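Local coordinates for encapsidation protein (Bacillus phage phi29, PDB 5HD9) that probably hydrolyses ATP through its N-terminal ASCE-fold domain to drive the packaging of viral DNA into the capsid, at residues 9-23 with 145-157. Residues are numbered along the deposited sequence; the frame is centred on the assembly and turned at random.
Sequences MLSYDRILNFVIGAR and RERVRCICLSNAV
Cys152 N gives a nearly straight hydrogen bond to Asn17 O (2.6 Å), and the Cys152 carbonyl accepts from Val19 N, as strands 16-19 and 149-153 run parallel with Asn17 beside Ile151 and Phe18 beside Cys152. Asn17 adds a side-chain bond: with CG anti to its carbonyl carbon (chi1 -55°), ND2 reaches Cys150 O at 3.2 Å from above the plane of that carbonyl, so the oxygen is gripped by both the backbone and amide nitrogens of Asn17. The same ND2 also bonds Arg14 O, an amide suiting a buried place beside two carbonyls.

This middle is buried, with apolar packing on both faces. On one, the small Cys152 side chain packs against the Phe18 ring, CB 3.7 Å from CD2; Phe164 and Phe117 also meet that ring. On the other, Leu153 CD2 lies alongside Val19 CB at 3.8 Å, and the bent chain of selenomethionine Met9 brings CE to Ile151 CG2.

The end near exposed Asp13 is wetter, a rim suited to charge. Leu10 CD2 packs crosswise on Arg149 CD (3.4 Å), but the salt bridge from Arg149 NH1 to Asp13 OD1 is long, 3.7 Å; one water accepts from NH2, another joins NH1 to Arg14 O.

At the opposite end Gly21, at positive phi, sends its N to Ala156 O (2.8 Å). Here strand 16-19 leads towards helix 26-42 through a probable Walker A P-loop, beside strand 149-153 as in the ASCE fold of P-loop ATPases.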
loop_
_atom_site.group_PDB
_atom_site.type_symbol
_atom_site.label_atom_id
_atom_site.label_comp_id
_atom_site.label_asym_id
_atom_site.label_seq_id
_atom_site.Cartn_x
_atom_site.Cartn_y
_atom_site.Cartn_z
HETATM N N MSE A 9 4.868 5.180 11.961
HETATM C CA MSE A 9 3.629 5.208 11.189
HETATM C C MSE A 9 2.746 4.012 11.533
HETATM O O MSE A 9 1.550 4.162 11.777
HETATM C CB MSE A 9 3.932 5.224 9.685
HETATM C CG MSE A 9 2.698 5.295 8.789
HETATM SE SE MSE A 9 2.012 3.538 8.259
HETATM C CE MSE A 9 3.494 2.960 7.124
ATOM N N LEU A 10 3.349 2.827 11.562
ATOM C CA LEU A 10 2.619 1.592 11.838
ATOM C C LEU A 10 2.097 1.536 13.270
ATOM O O LEU A 10 1.053 0.937 13.531
ATOM C CB LEU A 10 3.514 0.380 11.570
ATOM C CG LEU A 10 3.852 0.112 10.103
ATOM C CD1 LEU A 10 5.057 -0.810 9.995
ATOM C CD2 LEU A 10 2.657 -0.485 9.379
ATOM N N SER A 11 2.826 2.159 14.193
ATOM C CA SER A 11 2.463 2.124 15.606
ATOM C C SER A 11 1.125 2.814 15.874
ATOM O O SER A 11 0.459 2.517 16.863
ATOM C CB SER A 11 3.561 2.772 16.456
ATOM O OG SER A 11 3.618 4.171 16.245
ATOM N N TYR A 12 0.734 3.735 14.997
ATOM C CA TYR A 12 -0.552 4.416 15.131
ATOM C C TYR A 12 -1.708 3.435 14.979
ATOM O O TYR A 12 -2.807 3.676 15.479
ATOM C CB TYR A 12 -0.687 5.535 14.101
ATOM C CG TYR A 12 0.009 6.819 14.490
ATOM C CD1 TYR A 12 -0.641 7.772 15.261
ATOM C CD2 TYR A 12 1.313 7.077 14.089
ATOM C CE1 TYR A 12 -0.017 8.944 15.620
ATOM C CE2 TYR A 12 1.947 8.250 14.444
ATOM C CZ TYR A 12 1.279 9.180 15.209
ATOM O OH TYR A 12 1.906 10.349 15.572
ATOM N N ASP A 13 -1.458 2.336 14.275
ATOM C CA ASP A 13 -2.430 1.256 14.169
ATOM C C ASP A 13 -3.730 1.717 13.500
ATOM O O ASP A 13 -4.816 1.265 13.864
ATOM C CB ASP A 13 -2.719 0.688 15.565
ATOM C CG ASP A 13 -2.897 -0.816 15.562
ATOM O OD1 ASP A 13 -3.338 -1.367 14.531
ATOM O OD2 ASP A 13 -2.591 -1.448 16.597
ATOM N N ARG A 14 -3.618 2.614 12.522
ATOM C CA ARG A 14 -4.791 3.115 11.805
ATOM C C ARG A 14 -5.106 2.223 10.605
ATOM O O ARG A 14 -4.202 1.673 9.978
ATOM C CB ARG A 14 -4.574 4.565 11.345
ATOM C CG ARG A 14 -4.315 5.563 12.477
ATOM C CD ARG A 14 -5.280 5.354 13.641
ATOM N NE ARG A 14 -5.502 6.564 14.434
ATOM C CZ ARG A 14 -4.962 6.818 15.626
ATOM N NH1 ARG A 14 -4.131 5.959 16.207
ATOM N NH2 ARG A 14 -5.260 7.952 16.246
ATOM N N ILE A 15 -6.393 2.085 10.292
ATOM C CA ILE A 15 -6.835 1.227 9.195
ATOM C C ILE A 15 -6.444 1.812 7.845
ATOM O O ILE A 15 -6.167 1.073 6.899
ATOM C CB ILE A 15 -8.368 1.018 9.221
ATOM C CG1 ILE A 15 -8.798 0.338 10.523
ATOM C CG2 ILE A 15 -8.831 0.192 8.025
ATOM C CD1 ILE A 15 -8.257 -1.053 10.716
ATOM N N LEU A 16 -6.433 3.140 7.766
ATOM C CA LEU A 16 -6.122 3.844 6.524
ATOM C C LEU A 16 -4.925 4.771 6.735
ATOM O O LEU A 16 -4.912 5.582 7.658
ATOM C CB LEU A 16 -7.349 4.628 6.045
ATOM C CG LEU A 16 -7.616 4.786 4.545
ATOM C CD1 LEU A 16 -7.519 3.475 3.780
ATOM C CD2 LEU A 16 -8.997 5.394 4.353
ATOM N N ASN A 17 -3.912 4.627 5.886
ATOM C CA ASN A 17 -2.674 5.394 6.009
ATOM C C ASN A 17 -2.238 5.971 4.669
ATOM O O ASN A 17 -2.254 5.276 3.651
ATOM C CB ASN A 17 -1.550 4.518 6.573
ATOM C CG ASN A 17 -1.913 3.875 7.896
ATOM O OD1 ASN A 17 -1.630 4.421 8.962
ATOM N ND2 ASN A 17 -2.533 2.703 7.835
ATOM N N PHE A 18 -1.850 7.245 4.678
ATOM C CA PHE A 18 -1.362 7.921 3.480
ATOM C C PHE A 18 0.031 8.498 3.727
ATOM O O PHE A 18 0.192 9.417 4.524
ATOM C CB PHE A 18 -2.319 9.040 3.058
ATOM C CG PHE A 18 -3.756 8.607 2.952
ATOM C CD1 PHE A 18 -4.606 8.715 4.038
ATOM C CD2 PHE A 18 -4.257 8.103 1.764
ATOM C CE1 PHE A 18 -5.928 8.323 3.946
ATOM C CE2 PHE A 18 -5.580 7.707 1.668
ATOM C CZ PHE A 18 -6.415 7.821 2.763
ATOM N N VAL A 19 1.033 7.952 3.041
ATOM C CA VAL A 19 2.393 8.477 3.117
ATOM C C VAL A 19 2.697 9.225 1.825
ATOM O O VAL A 19 2.717 8.628 0.745
ATOM C CB VAL A 19 3.428 7.361 3.340
ATOM C CG1 VAL A 19 4.785 7.958 3.684
ATOM C CG2 VAL A 19 2.967 6.424 4.455
ATOM N N ILE A 20 2.923 10.531 1.936
ATOM C CA ILE A 20 3.021 11.392 0.762
ATOM C C ILE A 20 4.277 12.255 0.787
ATOM O O ILE A 20 4.957 12.361 1.808
ATOM C CB ILE A 20 1.777 12.293 0.634
ATOM C CG1 ILE A 20 1.673 13.251 1.827
ATOM C CG2 ILE A 20 0.522 11.427 0.520
ATOM C CD1 ILE A 20 0.521 14.234 1.729
ATOM N N GLY A 21 4.579 12.869 -0.352
ATOM C CA GLY A 21 5.823 13.594 -0.521
ATOM C C GLY A 21 6.997 12.636 -0.543
ATOM O O GLY A 21 8.155 13.054 -0.513
ATOM N N ALA A 22 6.685 11.343 -0.585
ATOM C CA ALA A 22 7.688 10.291 -0.529
ATOM C C ALA A 22 8.668 10.411 -1.683
ATOM O O ALA A 22 8.309 10.198 -2.836
ATOM C CB ALA A 22 7.014 8.921 -0.546
ATOM N N ARG A 23 9.911 10.756 -1.376
ATOM C CA ARG A 23 10.926 10.849 -2.413
ATOM C C ARG A 23 11.585 9.488 -2.595
ATOM O O ARG A 23 11.812 8.754 -1.630
ATOM C CB ARG A 23 11.934 11.941 -2.073
ATOM C CG ARG A 23 11.328 13.322 -2.266
ATOM C CD ARG A 23 12.126 14.414 -1.590
ATOM N NE ARG A 23 13.188 14.941 -2.442
ATOM C CZ ARG A 23 14.381 15.331 -2.002
ATOM N NH1 ARG A 23 14.685 15.239 -0.713
ATOM N NH2 ARG A 23 15.277 15.804 -2.853
ATOM N N ARG A 145 -11.286 -4.878 12.224
ATOM C CA ARG A 145 -10.425 -3.707 12.352
ATOM C C ARG A 145 -9.111 -4.003 13.076
ATOM O O ARG A 145 -8.207 -3.174 13.084
ATOM C CB ARG A 145 -11.173 -2.594 13.095
ATOM C CG ARG A 145 -12.477 -2.168 12.434
ATOM C CD ARG A 145 -13.304 -1.272 13.353
ATOM N NE ARG A 145 -12.479 -0.314 14.093
ATOM C CZ ARG A 145 -12.150 0.901 13.664
ATOM N NH1 ARG A 145 -12.565 1.344 12.483
ATOM N NH2 ARG A 145 -11.395 1.683 14.426
ATOM N N GLU A 146 -9.001 -5.177 13.685
ATOM C CA GLU A 146 -7.827 -5.493 14.494
ATOM C C GLU A 146 -6.610 -5.853 13.640
ATOM O O GLU A 146 -6.623 -6.836 12.898
ATOM C CB GLU A 146 -8.135 -6.642 15.456
ATOM C CG GLU A 146 -7.128 -6.783 16.590
ATOM C CD GLU A 146 -7.181 -5.624 17.569
ATOM O OE1 GLU A 146 -8.298 -5.188 17.918
ATOM O OE2 GLU A 146 -6.106 -5.144 17.985
ATOM N N ARG A 147 -5.562 -5.046 13.759
ATOM C CA ARG A 147 -4.273 -5.338 13.139
ATOM C C ARG A 147 -4.383 -5.553 11.634
ATOM O O ARG A 147 -3.760 -6.457 11.077
ATOM C CB ARG A 147 -3.641 -6.565 13.801
ATOM C CG ARG A 147 -3.302 -6.346 15.266
ATOM C CD ARG A 147 -2.929 -7.643 15.957
ATOM N NE ARG A 147 -2.646 -7.440 17.375
ATOM C CZ ARG A 147 -2.400 -8.420 18.238
ATOM N NH1 ARG A 147 -2.402 -9.682 17.833
ATOM N NH2 ARG A 147 -2.153 -8.138 19.510
ATOM N N VAL A 148 -5.197 -4.724 10.988
ATOM C CA VAL A 148 -5.212 -4.644 9.536
ATOM C C VAL A 148 -4.945 -3.198 9.160
ATOM O O VAL A 148 -5.235 -2.289 9.934
ATOM C CB VAL A 148 -6.551 -5.117 8.924
ATOM C CG1 VAL A 148 -6.837 -6.556 9.319
ATOM C CG2 VAL A 148 -7.696 -4.206 9.344
ATOM N N ARG A 149 -4.384 -2.976 7.981
ATOM C CA ARG A 149 -4.128 -1.615 7.546
ATOM C C ARG A 149 -3.953 -1.516 6.043
ATOM O O ARG A 149 -3.376 -2.398 5.403
ATOM C CB ARG A 149 -2.891 -1.055 8.249
ATOM C CG ARG A 149 -1.577 -1.620 7.752
ATOM C CD ARG A 149 -0.537 -1.633 8.859
ATOM N NE ARG A 149 -0.709 -2.794 9.734
ATOM C CZ ARG A 149 -0.889 -2.750 11.055
ATOM N NH1 ARG A 149 -0.922 -1.594 11.718
ATOM N NH2 ARG A 149 -1.033 -3.886 11.722
ATOM N N CYS A 150 -4.488 -0.433 5.497
ATOM C CA CYS A 150 -4.258 -0.057 4.119
ATOM C C CYS A 150 -3.286 1.107 4.137
ATOM O O CYS A 150 -3.490 2.078 4.871
ATOM C CB CYS A 150 -5.566 0.320 3.423
ATOM S SG CYS A 150 -5.363 0.812 1.698
ATOM N N ILE A 151 -2.218 0.996 3.355
ATOM C CA ILE A 151 -1.196 2.032 3.297
ATOM C C ILE A 151 -1.057 2.531 1.864
ATOM O O ILE A 151 -0.673 1.781 0.967
ATOM C CB ILE A 151 0.157 1.519 3.822
ATOM C CG1 ILE A 151 0.008 1.028 5.266
ATOM C CG2 ILE A 151 1.204 2.621 3.768
ATOM C CD1 ILE A 151 0.960 -0.064 5.643
ATOM N N CYS A 152 -1.388 3.802 1.664
ATOM C CA CYS A 152 -1.329 4.423 0.349
ATOM C C CYS A 152 -0.089 5.302 0.244
ATOM O O CYS A 152 0.172 6.115 1.127
ATOM C CB CYS A 152 -2.595 5.241 0.090
ATOM S SG CYS A 152 -4.120 4.280 0.280
ATOM N N LEU A 153 0.670 5.125 -0.837
ATOM C CA LEU A 153 1.928 5.839 -1.033
ATOM C C LEU A 153 1.889 6.733 -2.268
ATOM O O LEU A 153 1.277 6.387 -3.280
ATOM C CB LEU A 153 3.089 4.854 -1.173
ATOM C CG LEU A 153 3.175 3.682 -0.195
ATOM C CD1 LEU A 153 4.234 2.707 -0.675
ATOM C CD2 LEU A 153 3.490 4.167 1.211
ATOM N N SER A 154 2.565 7.874 -2.187
ATOM C CA SER A 154 2.714 8.755 -3.341
ATOM C C SER A 154 3.940 9.644 -3.209
ATOM O O SER A 154 4.284 10.084 -2.111
ATOM C CB SER A 154 1.468 9.624 -3.521
ATOM O OG SER A 154 1.643 10.537 -4.590
ATOM N N ASN A 155 4.595 9.902 -4.337
ATOM C CA ASN A 155 5.684 10.866 -4.388
ATOM C C ASN A 155 5.121 12.278 -4.450
ATOM O O ASN A 155 5.827 13.257 -4.210
ATOM C CB ASN A 155 6.597 10.606 -5.590
ATOM C CG ASN A 155 7.131 9.184 -5.632
ATOM O OD1 ASN A 155 6.997 8.494 -6.641
ATOM N ND2 ASN A 155 7.744 8.743 -4.538
ATOM N N ALA A 156 3.836 12.372 -4.777
ATOM C CA ALA A 156 3.152 13.653 -4.834
ATOM C C ALA A 156 2.690 14.064 -3.449
ATOM O O ALA A 156 2.769 13.292 -2.493
ATOM C CB ALA A 156 1.970 13.586 -5.782
ATOM N N VAL A 157 2.199 15.290 -3.350
ATOM C CA VAL A 157 1.712 15.811 -2.087
ATOM C C VAL A 157 0.547 16.745 -2.417
ATOM O O VAL A 157 0.488 17.896 -1.995
ATOM C CB VAL A 157 2.868 16.496 -1.293
ATOM C CG1 VAL A 157 3.599 17.503 -2.161
ATOM C CG2 VAL A 157 2.390 17.111 0.033
HETATM O O HOH W 1 -5.661 -2.896 15.535
HETATM O O HOH W 2 -0.988 -3.691 14.437
HETATM O O HOH W 3 -1.608 1.035 10.866
#